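Local coordinates for PCF11 protein (Saccharomyces cerevisiae, PDB 1SZ9) that binds the carboxy-terminal domain of RNA polymerase II and takes part in processing the 3' ends of messenger RNA, at residues V97-T100 with T101-K104; A66-S69 with I70-V74; E53-P57 with K58-Y62. All blocks are in the same frame, centred on the assembly; numbering follows the deposited sequence.

Contact 1. Residues V97-T100 with T101-K104; sequences VDNT and TRTK
Asp98 and Thr101 meet across the first turn of helix 99-112, where the chain passes from an extended Val97 into helical backbone. Arg102 N bonds to Asp98 O at 3.0 Å, Thr103 N to Asn99 O and Lys104 N to Thr100 O, the usual i to i+4 pattern. Asp98 is the N-cap. Its carboxylate folds back over the helix start because CG sits between the backbone N and the carbonyl carbon (chi1 64°). OD2 takes the N-H of Thr101 at 2.9 Å, from well above the carboxylate plane, and a weak bond from Thr100 N. Its twin OD1 accepts the Thr101 hydroxyl, a very short 2.5 Å from OD1 to OG1. The methyl of the same threonine turns to Val97, with CG2 3.7 Å from Val97 CG2, and Thr101 and Lys104 both rest on Leu61 of helix 57-73. Arg102 runs back extended along the turn; its NH1 reaches Asn99 OD1 at 2.9 Å, almost in the guanidinium plane but above the amide plane of Asn99, while Val97 O lies over one face and NE bonds to Tyr94 O. A methionine here has no guanidinium, so Asn99 OD1 and Tyr94 O would probably be left without this donor and the Asn99 amide set freer to turn. Thr103 OG1 donates to Thr100 O at 2.7 Å, on a lone pair; Thr100 O also accepts the backbone N-H of Lys104. This is side-chain N-capping of a helix in the all-helical, arm-repeat-like CID fold.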
ATOM      1  N   VAL A  97      -1.015  14.502  -4.303  1.00 23.32           N
ATOM      2  CA  VAL A  97      -2.003  14.098  -5.301  1.00 22.36           C
ATOM      3  C   VAL A  97      -3.221  15.003  -5.278  1.00 23.57           C
ATOM      4  O   VAL A  97      -3.428  15.770  -4.333  1.00 23.49           O
ATOM      5  CB  VAL A  97      -2.455  12.628  -5.111  1.00 23.13           C
ATOM      6  CG1 VAL A  97      -1.234  11.696  -5.244  1.00 21.49           C
ATOM      7  CG2 VAL A  97      -3.159  12.460  -3.747  1.00 20.22           C
ATOM      8  N   ASP A  98      -4.017  14.912  -6.336  1.00 23.35           N
ATOM      9  CA  ASP A  98      -5.229  15.716  -6.485  1.00 23.28           C
ATOM     10  C   ASP A  98      -6.285  15.332  -5.447  1.00 21.21           C
ATOM     11  O   ASP A  98      -6.193  14.290  -4.791  1.00 19.79           O
ATOM     12  CB  ASP A  98      -5.805  15.505  -7.881  1.00 26.79           C
ATOM     13  CG  ASP A  98      -6.244  14.074  -8.100  1.00 26.82           C
ATOM     14  OD1 ASP A  98      -5.373  13.223  -8.386  1.00 26.73           O
ATOM     15  OD2 ASP A  98      -7.456  13.805  -7.954  1.00 29.67           O
ATOM     16  N   ASN A  99      -7.326  16.145  -5.350  1.00 19.62           N
ATOM     17  CA  ASN A  99      -8.357  15.898  -4.353  1.00 20.80           C
ATOM     18  C   ASN A  99      -9.259  14.703  -4.586  1.00 18.51           C
ATOM     19  O   ASN A  99      -9.821  14.171  -3.648  1.00 19.32           O
ATOM     20  CB  ASN A  99      -9.183  17.162  -4.151  1.00 22.34           C
ATOM     21  CG  ASN A  99      -8.410  18.220  -3.408  1.00 23.07           C
ATOM     22  OD1 ASN A  99      -8.036  18.018  -2.262  1.00 21.06           O
ATOM     23  ND2 ASN A  99      -8.148  19.348  -4.064  1.00 24.72           N
ATOM     24  N   THR A 100      -9.408  14.282  -5.831  1.00 20.09           N
ATOM     25  CA  THR A 100     -10.238  13.115  -6.094  1.00 21.45           C
ATOM     26  C   THR A 100      -9.456  11.907  -5.579  1.00 20.44           C
ATOM     27  O   THR A 100     -10.002  11.043  -4.910  1.00 22.14           O
ATOM     28  CB  THR A 100     -10.523  12.979  -7.596  1.00 20.84           C
ATOM     29  OG1 THR A 100     -11.296  14.104  -8.010  1.00 23.77           O
ATOM     30  CG2 THR A 100     -11.290  11.677  -7.893  1.00 21.72           C
ATOM     31  N   THR A 101      -8.165  11.865  -5.890  1.00 20.09           N
ATOM     32  CA  THR A 101      -7.309  10.776  -5.422  1.00 20.01           C
ATOM     33  C   THR A 101      -7.297  10.752  -3.895  1.00 20.30           C
ATOM     34  O   THR A 101      -7.248   9.668  -3.269  1.00 18.00           O
ATOM     35  CB  THR A 101      -5.874  10.944  -5.955  1.00 21.28           C
ATOM     36  OG1 THR A 101      -5.925  11.024  -7.380  1.00 23.18           O
ATOM     37  CG2 THR A 101      -4.995   9.765  -5.548  1.00 17.61           C
ATOM     38  N   ARG A 102      -7.339  11.943  -3.285  1.00 18.60           N
ATOM     39  CA  ARG A 102      -7.394  12.036  -1.823  1.00 19.21           C
ATOM     40  C   ARG A 102      -8.641  11.311  -1.249  1.00 20.06           C
ATOM     41  O   ARG A 102      -8.540  10.616  -0.246  1.00 21.26           O
ATOM     42  CB  ARG A 102      -7.385  13.505  -1.365  1.00 19.77           C
ATOM     43  CG  ARG A 102      -5.972  14.133  -1.406  1.00 20.91           C
ATOM     44  CD  ARG A 102      -5.951  15.654  -1.194  1.00 17.36           C
ATOM     45  NE  ARG A 102      -4.567  16.133  -1.282  1.00 20.03           N
ATOM     46  CZ  ARG A 102      -4.208  17.350  -1.689  1.00 22.24           C
ATOM     47  NH1 ARG A 102      -5.126  18.232  -2.045  1.00 18.26           N
ATOM     48  NH2 ARG A 102      -2.925  17.678  -1.762  1.00 24.12           N
ATOM     49  N   THR A 103      -9.808  11.458  -1.873  1.00 20.03           N
ATOM     50  CA  THR A 103     -10.995  10.773  -1.341  1.00 20.91           C
ATOM     51  C   THR A 103     -10.785   9.272  -1.457  1.00 20.28           C
ATOM     52  O   THR A 103     -11.277   8.517  -0.634  1.00 21.45           O
ATOM     53  CB  THR A 103     -12.319  11.133  -2.098  1.00 20.67           C
ATOM     54  OG1 THR A 103     -12.232  10.694  -3.461  1.00 21.91           O
ATOM     55  CG2 THR A 103     -12.581  12.630  -2.042  1.00 20.87           C
ATOM     56  N   LYS A 104     -10.064   8.838  -2.490  1.00 21.66           N
ATOM     57  CA  LYS A 104      -9.781   7.410  -2.657  1.00 20.46           C
ATOM     58  C   LYS A 104      -8.790   6.938  -1.589  1.00 22.23           C
ATOM     59  O   LYS A 104      -8.949   5.844  -1.031  1.00 20.58           O
ATOM     60  CB  LYS A 104      -9.274   7.134  -4.079  1.00 23.46           C
ATOM     61  CG  LYS A 104     -10.443   6.994  -5.064  1.00 25.89           C
ATOM     62  CD  LYS A 104     -10.088   7.404  -6.463  1.00 31.89           C
ATOM     63  CE  LYS A 104     -11.211   6.996  -7.450  1.00 33.01           C
ATOM     64  NZ  LYS A 104     -12.565   6.856  -6.825  1.00 28.92           N
TER

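Contact 2. Residues A66-S69 with I70-V74; sequences ALDS and ICKNV
Asp68 and Lys72, one helical turn apart, are brought together by their first torsions: Asp68 has CG anti to its own N (chi1 -178°), which carries the carboxylate toward the next turn, whereas Lys72 has CG anti to the carbonyl carbon (chi1 -83°) and then runs fully extended back to it. The lysine chain crosses the carboxylate at a slant, with CE 3.6 Å from Asp68 OD1, and its ammonium arrives at a long salt bridge, Lys72 NZ to Asp68 OD2 at 3.6 Å. A water bridges the pair, donating to Asp68 OD1 at 2.8 Å and accepting from Lys72 NZ at 2.7 Å. Asp68 OD1 also accepts a hydrogen bond from Trp112 NE1, its strongest polar partner, which ties this turn of helix 57-73 to helix 99-112. Ser69 and Asn73 repeat the spacing, but the bond from Asn73 ND2 to Ser69 OG, 3.2 Å, is weak; the serine hydroxyl also bonds to Thr31 OG1 of helix 24-36. On the buried side Leu67 CD2 lies 4.1 Å from Cys71 SG, both side chains packing on Phe82 and Phe123. The i to i+4 backbone bonds, from Ile70 N to Ala66 O through Asn73 N to Ser69 O, run unbroken below these side chains. Water and indole N-H both donate to Asp68 OD1 and the lysine ammonium lies near, which would probably favour the ionised carboxylate and limit its rotation.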
ATOM      1  N   ALA A  66      -1.938  -1.893  -4.633  1.00 19.98           N
ATOM      2  CA  ALA A  66      -1.165  -3.134  -4.637  1.00 18.55           C
ATOM      3  C   ALA A  66      -0.791  -3.473  -3.172  1.00 18.95           C
ATOM      4  O   ALA A  66      -0.953  -4.609  -2.719  1.00 18.33           O
ATOM      5  CB  ALA A  66       0.093  -2.958  -5.478  1.00 18.43           C
ATOM      6  N   LEU A  67      -0.285  -2.475  -2.451  1.00 18.13           N
ATOM      7  CA  LEU A  67       0.092  -2.607  -1.041  1.00 20.22           C
ATOM      8  C   LEU A  67      -1.132  -3.075  -0.230  1.00 22.00           C
ATOM      9  O   LEU A  67      -1.042  -3.976   0.599  1.00 23.75           O
ATOM     10  CB  LEU A  67       0.564  -1.241  -0.513  1.00 17.24           C
ATOM     11  CG  LEU A  67       1.056  -1.092   0.940  1.00 18.96           C
ATOM     12  CD1 LEU A  67       1.932   0.172   1.060  1.00 17.43           C
ATOM     13  CD2 LEU A  67      -0.130  -1.003   1.909  1.00 16.70           C
ATOM     14  N   ASP A  68      -2.272  -2.444  -0.494  1.00 20.32           N
ATOM     15  CA  ASP A  68      -3.529  -2.764   0.176  1.00 20.98           C
ATOM     16  C   ASP A  68      -3.952  -4.226  -0.069  1.00 21.17           C
ATOM     17  O   ASP A  68      -4.304  -4.937   0.864  1.00 19.24           O
ATOM     18  CB  ASP A  68      -4.634  -1.830  -0.346  1.00 21.02           C
ATOM     19  CG  ASP A  68      -5.964  -2.056   0.341  1.00 21.54           C
ATOM     20  OD1 ASP A  68      -6.142  -1.587   1.480  1.00 23.57           O
ATOM     21  OD2 ASP A  68      -6.834  -2.710  -0.257  1.00 26.10           O
ATOM     22  N   SER A  69      -3.913  -4.659  -1.327  1.00 20.12           N
ATOM     23  CA  SER A  69      -4.313  -6.024  -1.678  1.00 22.25           C
ATOM     24  C   SER A  69      -3.409  -7.056  -1.000  1.00 21.68           C
ATOM     25  O   SER A  69      -3.885  -8.020  -0.402  1.00 20.32           O
ATOM     26  CB  SER A  69      -4.305  -6.200  -3.207  1.00 19.51           C
ATOM     27  OG  SER A  69      -4.687  -7.512  -3.589  1.00 20.92           O
ATOM     28  N   ILE A  70      -2.102  -6.839  -1.073  1.00 22.02           N
ATOM     29  CA  ILE A  70      -1.153  -7.740  -0.440  1.00 22.10           C
ATOM     30  C   ILE A  70      -1.391  -7.843   1.076  1.00 24.13           C
ATOM     31  O   ILE A  70      -1.411  -8.940   1.645  1.00 23.87           O
ATOM     32  CB  ILE A  70       0.299  -7.281  -0.736  1.00 23.93           C
ATOM     33  CG1 ILE A  70       0.636  -7.594  -2.205  1.00 19.84           C
ATOM     34  CG2 ILE A  70       1.291  -7.937   0.243  1.00 20.35           C
ATOM     35  CD1 ILE A  70       1.856  -6.839  -2.722  1.00 21.11           C
ATOM     36  N   CYS A  71      -1.591  -6.709   1.739  1.00 24.12           N
ATOM     37  CA  CYS A  71      -1.832  -6.743   3.174  1.00 23.05           C
ATOM     38  C   CYS A  71      -3.157  -7.392   3.571  1.00 24.85           C
ATOM     39  O   CYS A  71      -3.209  -8.184   4.510  1.00 24.07           O
ATOM     40  CB  CYS A  71      -1.757  -5.336   3.753  1.00 23.22           C
ATOM     41  SG  CYS A  71      -0.083  -4.696   3.747  1.00 24.03           S
ATOM     42  N   LYS A  72      -4.227  -7.050   2.864  1.00 25.11           N
ATOM     43  CA  LYS A  72      -5.546  -7.607   3.156  1.00 27.44           C
ATOM     44  C   LYS A  72      -5.717  -9.092   2.807  1.00 28.70           C
ATOM     45  O   LYS A  72      -6.446  -9.808   3.483  1.00 27.72           O
ATOM     46  CB  LYS A  72      -6.621  -6.826   2.410  1.00 26.45           C
ATOM     47  CG  LYS A  72      -7.058  -5.553   3.111  1.00 28.58           C
ATOM     48  CD  LYS A  72      -8.114  -4.836   2.303  1.00 31.23           C
ATOM     49  CE  LYS A  72      -8.635  -3.598   3.026  1.00 30.10           C
ATOM     50  NZ  LYS A  72      -9.516  -2.834   2.106  1.00 30.08           N
ATOM     51  N   ASN A  73      -5.050  -9.552   1.756  1.00 26.94           N
ATOM     52  CA  ASN A  73      -5.216 -10.934   1.326  1.00 28.88           C
ATOM     53  C   ASN A  73      -4.125 -11.894   1.741  1.00 28.45           C
ATOM     54  O   ASN A  73      -4.374 -13.091   1.866  1.00 29.47           O
ATOM     55  CB  ASN A  73      -5.403 -10.980  -0.190  1.00 28.00           C
ATOM     56  CG  ASN A  73      -6.601 -10.166  -0.635  1.00 30.75           C
ATOM     57  OD1 ASN A  73      -7.712 -10.384  -0.157  1.00 31.81           O
ATOM     58  ND2 ASN A  73      -6.383  -9.218  -1.539  1.00 27.21           N
ATOM     59  N   VAL A  74      -2.916 -11.379   1.924  1.00 27.15           N
ATOM     60  CA  VAL A  74      -1.812 -12.218   2.347  1.00 27.21           C
ATOM     61  C   VAL A  74      -1.640 -12.024   3.849  1.00 27.64           C
ATOM     62  O   VAL A  74      -1.572 -12.998   4.597  1.00 26.52           O
ATOM     63  CB  VAL A  74      -0.493 -11.856   1.627  1.00 26.65           C
ATOM     64  CG1 VAL A  74       0.592 -12.893   1.965  1.00 26.53           C
ATOM     65  CG2 VAL A  74      -0.713 -11.819   0.117  1.00 26.22           C
TER
HETATM   66  O   HOH W   1      -8.484  -0.304   2.259  1.00 25.29           O

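Contact 3. Residues E53-P57 with K58-Y62; sequences EKCMP and KQKLY
Lys60 reaches back from helix 57-73 toward the end of helix 41-54, its side chain running past the sulfur of Cys55. The Cys55 thiol, with SG set between its backbone N and carbonyl carbon (chi1 78°), packs against the first turn of helix 57-73: SG is 3.5 Å from Lys60 CG and 3.7 Å from Gln59 CB. Beyond this sulfur the lysine chain stays extended until its last bond, where a bend (chi4 -53°) swings the ammonium in among backbone oxygens. Its NZ donates to Cys55 O at 2.6 Å, weakly to Glu53 O at 3.1 Å, and also to Ile52 O. A lysine thus covers carbonyls at the C-terminal end of one helix from the first turn of the next, across the short link through Cys55 and Met56 in this helical-repeat fold; the positive charge probably suits the negative end of the helix dipole. On the backbone, Lys60 N bonds to Pro57 O at 3.1 Å and weakly to Met56 O. Gln59 OE1 comes near Cys55 CB and accepts from a water that also meets Met56 N weakly, and weakly from Arg51 NH1. Glu53 and Lys54, both exposed, form a salt bridge, with Lys54 NZ 2.9 Å from Glu53 OE1 on the anti side of the carboxylate.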
ATOM      1  N   GLU A  53       6.768   6.216  -3.900  1.00 35.77           N
ATOM      2  CA  GLU A  53       7.573   7.412  -3.733  1.00 40.87           C
ATOM      3  C   GLU A  53       8.015   8.038  -5.053  1.00 42.28           C
ATOM      4  O   GLU A  53       8.030   9.260  -5.192  1.00 44.64           O
ATOM      5  CB  GLU A  53       8.797   7.069  -2.891  1.00 43.33           C
ATOM      6  CG  GLU A  53       9.684   8.237  -2.554  1.00 49.04           C
ATOM      7  CD  GLU A  53      10.678   7.877  -1.469  1.00 52.13           C
ATOM      8  OE1 GLU A  53      11.557   7.026  -1.731  1.00 52.50           O
ATOM      9  OE2 GLU A  53      10.568   8.435  -0.353  1.00 53.89           O
ATOM     10  N   LYS A  54       8.361   7.198  -6.023  1.00 43.85           N
ATOM     11  CA  LYS A  54       8.843   7.662  -7.326  1.00 45.88           C
ATOM     12  C   LYS A  54       7.822   8.029  -8.392  1.00 45.35           C
ATOM     13  O   LYS A  54       7.897   9.116  -8.966  1.00 45.98           O
ATOM     14  CB  LYS A  54       9.789   6.622  -7.939  1.00 48.54           C
ATOM     15  CG  LYS A  54      11.232   6.658  -7.440  1.00 51.10           C
ATOM     16  CD  LYS A  54      11.352   6.472  -5.943  1.00 51.59           C
ATOM     17  CE  LYS A  54      12.825   6.344  -5.563  1.00 54.36           C
ATOM     18  NZ  LYS A  54      13.049   6.154  -4.107  1.00 54.40           N
ATOM     19  N   CYS A  55       6.884   7.126  -8.674  1.00 42.58           N
ATOM     20  CA  CYS A  55       5.900   7.367  -9.726  1.00 39.58           C
ATOM     21  C   CYS A  55       5.109   8.654  -9.530  1.00 39.42           C
ATOM     22  O   CYS A  55       5.207   9.306  -8.494  1.00 37.68           O
ATOM     23  CB  CYS A  55       4.954   6.165  -9.849  1.00 40.30           C
ATOM     24  SG  CYS A  55       3.683   6.094  -8.587  1.00 40.41           S
ATOM     25  N   MET A  56       4.319   9.037 -10.522  1.00 41.80           N
ATOM     26  CA  MET A  56       3.553  10.264 -10.369  1.00 45.54           C
ATOM     27  C   MET A  56       2.154  10.087  -9.792  1.00 45.55           C
ATOM     28  O   MET A  56       1.628   8.976  -9.755  1.00 42.49           O
ATOM     29  CB  MET A  56       3.508  11.020 -11.687  1.00 50.16           C
ATOM     30  CG  MET A  56       3.049  10.261 -12.877  1.00 53.22           C
ATOM     31  SD  MET A  56       3.608  11.261 -14.252  1.00 63.90           S
ATOM     32  CE  MET A  56       2.641  12.773 -14.019  1.00 57.85           C
ATOM     33  N   PRO A  57       1.543  11.196  -9.323  1.00 46.15           N
ATOM     34  CA  PRO A  57       0.219  11.307  -8.714  1.00 45.67           C
ATOM     35  C   PRO A  57      -0.783  10.180  -8.857  1.00 45.71           C
ATOM     36  O   PRO A  57      -0.977   9.422  -7.911  1.00 46.01           O
ATOM     37  CB  PRO A  57      -0.279  12.636  -9.260  1.00 46.38           C
ATOM     38  CG  PRO A  57       0.947  13.467  -9.110  1.00 45.44           C
ATOM     39  CD  PRO A  57       2.088  12.550  -9.563  1.00 46.98           C
ATOM     40  N   LYS A  58      -1.437  10.052 -10.011  1.00 46.91           N
ATOM     41  CA  LYS A  58      -2.431   8.981 -10.158  1.00 46.87           C
ATOM     42  C   LYS A  58      -1.870   7.587  -9.994  1.00 44.76           C
ATOM     43  O   LYS A  58      -2.531   6.700  -9.440  1.00 45.85           O
ATOM     44  CB  LYS A  58      -3.147   9.044 -11.510  1.00 50.68           C
ATOM     45  CG  LYS A  58      -4.424   9.881 -11.507  1.00 55.39           C
ATOM     46  CD  LYS A  58      -5.230   9.612 -12.767  1.00 59.41           C
ATOM     47  CE  LYS A  58      -6.570  10.324 -12.743  1.00 61.60           C
ATOM     48  NZ  LYS A  58      -7.505   9.702 -13.727  1.00 63.27           N
ATOM     49  N   GLN A  59      -0.651   7.384 -10.473  1.00 38.54           N
ATOM     50  CA  GLN A  59      -0.060   6.070 -10.368  1.00 33.83           C
ATOM     51  C   GLN A  59       0.295   5.698  -8.937  1.00 30.01           C
ATOM     52  O   GLN A  59       0.367   4.516  -8.614  1.00 29.52           O
ATOM     53  CB  GLN A  59       1.158   5.972 -11.299  1.00 36.71           C
ATOM     54  CG  GLN A  59       0.780   5.932 -12.792  1.00 37.76           C
ATOM     55  CD  GLN A  59       1.994   5.968 -13.710  1.00 45.46           C
ATOM     56  OE1 GLN A  59       3.027   5.352 -13.423  1.00 47.10           O
ATOM     57  NE2 GLN A  59       1.872   6.680 -14.831  1.00 48.17           N
ATOM     58  N   LYS A  60       0.498   6.691  -8.071  1.00 24.88           N
ATOM     59  CA  LYS A  60       0.832   6.409  -6.680  1.00 23.31           C
ATOM     60  C   LYS A  60      -0.334   5.673  -5.994  1.00 22.45           C
ATOM     61  O   LYS A  60      -0.114   4.806  -5.135  1.00 22.03           O
ATOM     62  CB  LYS A  60       1.145   7.695  -5.896  1.00 23.23           C
ATOM     63  CG  LYS A  60       2.416   8.468  -6.316  1.00 22.35           C
ATOM     64  CD  LYS A  60       2.632   9.654  -5.364  1.00 25.26           C
ATOM     65  CE  LYS A  60       3.825  10.550  -5.774  1.00 26.24           C
ATOM     66  NZ  LYS A  60       5.118   9.800  -5.988  1.00 25.07           N
ATOM     67  N   LEU A  61      -1.564   6.032  -6.369  1.00 19.18           N
ATOM     68  CA  LEU A  61      -2.756   5.395  -5.806  1.00 21.13           C
ATOM     69  C   LEU A  61      -2.789   3.907  -6.136  1.00 18.56           C
ATOM     70  O   LEU A  61      -3.044   3.088  -5.278  1.00 17.62           O
ATOM     71  CB  LEU A  61      -4.044   6.030  -6.354  1.00 19.55           C
ATOM     72  CG  LEU A  61      -5.373   5.411  -5.875  1.00 21.52           C
ATOM     73  CD1 LEU A  61      -5.479   5.546  -4.345  1.00 17.47           C
ATOM     74  CD2 LEU A  61      -6.579   6.095  -6.550  1.00 19.36           C
ATOM     75  N   TYR A  62      -2.523   3.570  -7.391  1.00 18.01           N
ATOM     76  CA  TYR A  62      -2.578   2.172  -7.803  1.00 20.19           C
ATOM     77  C   TYR A  62      -1.507   1.321  -7.129  1.00 19.75           C
ATOM     78  O   TYR A  62      -1.741   0.148  -6.841  1.00 22.65           O
ATOM     79  CB  TYR A  62      -2.521   2.098  -9.329  1.00 17.20           C
ATOM     80  CG  TYR A  62      -3.505   3.072  -9.947  1.00 20.56           C
ATOM     81  CD1 TYR A  62      -4.853   3.067  -9.571  1.00 20.58           C
ATOM     82  CD2 TYR A  62      -3.085   4.027 -10.873  1.00 23.22           C
ATOM     83  CE1 TYR A  62      -5.757   4.002 -10.105  1.00 22.59           C
ATOM     84  CE2 TYR A  62      -3.967   4.957 -11.414  1.00 23.96           C
ATOM     85  CZ  TYR A  62      -5.301   4.942 -11.025  1.00 26.05           C
ATOM     86  OH  TYR A  62      -6.157   5.883 -11.542  1.00 26.89           O
TER
HETATM   87  O   HOH W   2       4.886   6.886 -13.138  1.00 41.06           O

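How the contacts relate
Contact 2 lies within helix 57-73, while contact 3 joins the end of helix 41-54 to the start of that same helix, their centres about 17 Å apart; contact 1 opens helix 99-112. Contact 2 lies closest to the middle of the chain, about 7 Å from its centre, and mixes a buried apolar side with a polar one, whereas contacts 1 and 3 lie further out. These two touch, Val97 CG1 meeting the backbone O of Pro57, so the starts of helices 57-73 and 99-112 pack together. Their chemistry is opposite: in contact 1 a carboxylate meets N-H groups at a helix start, in contact 3 an ammonium meets carbonyls at a helix end.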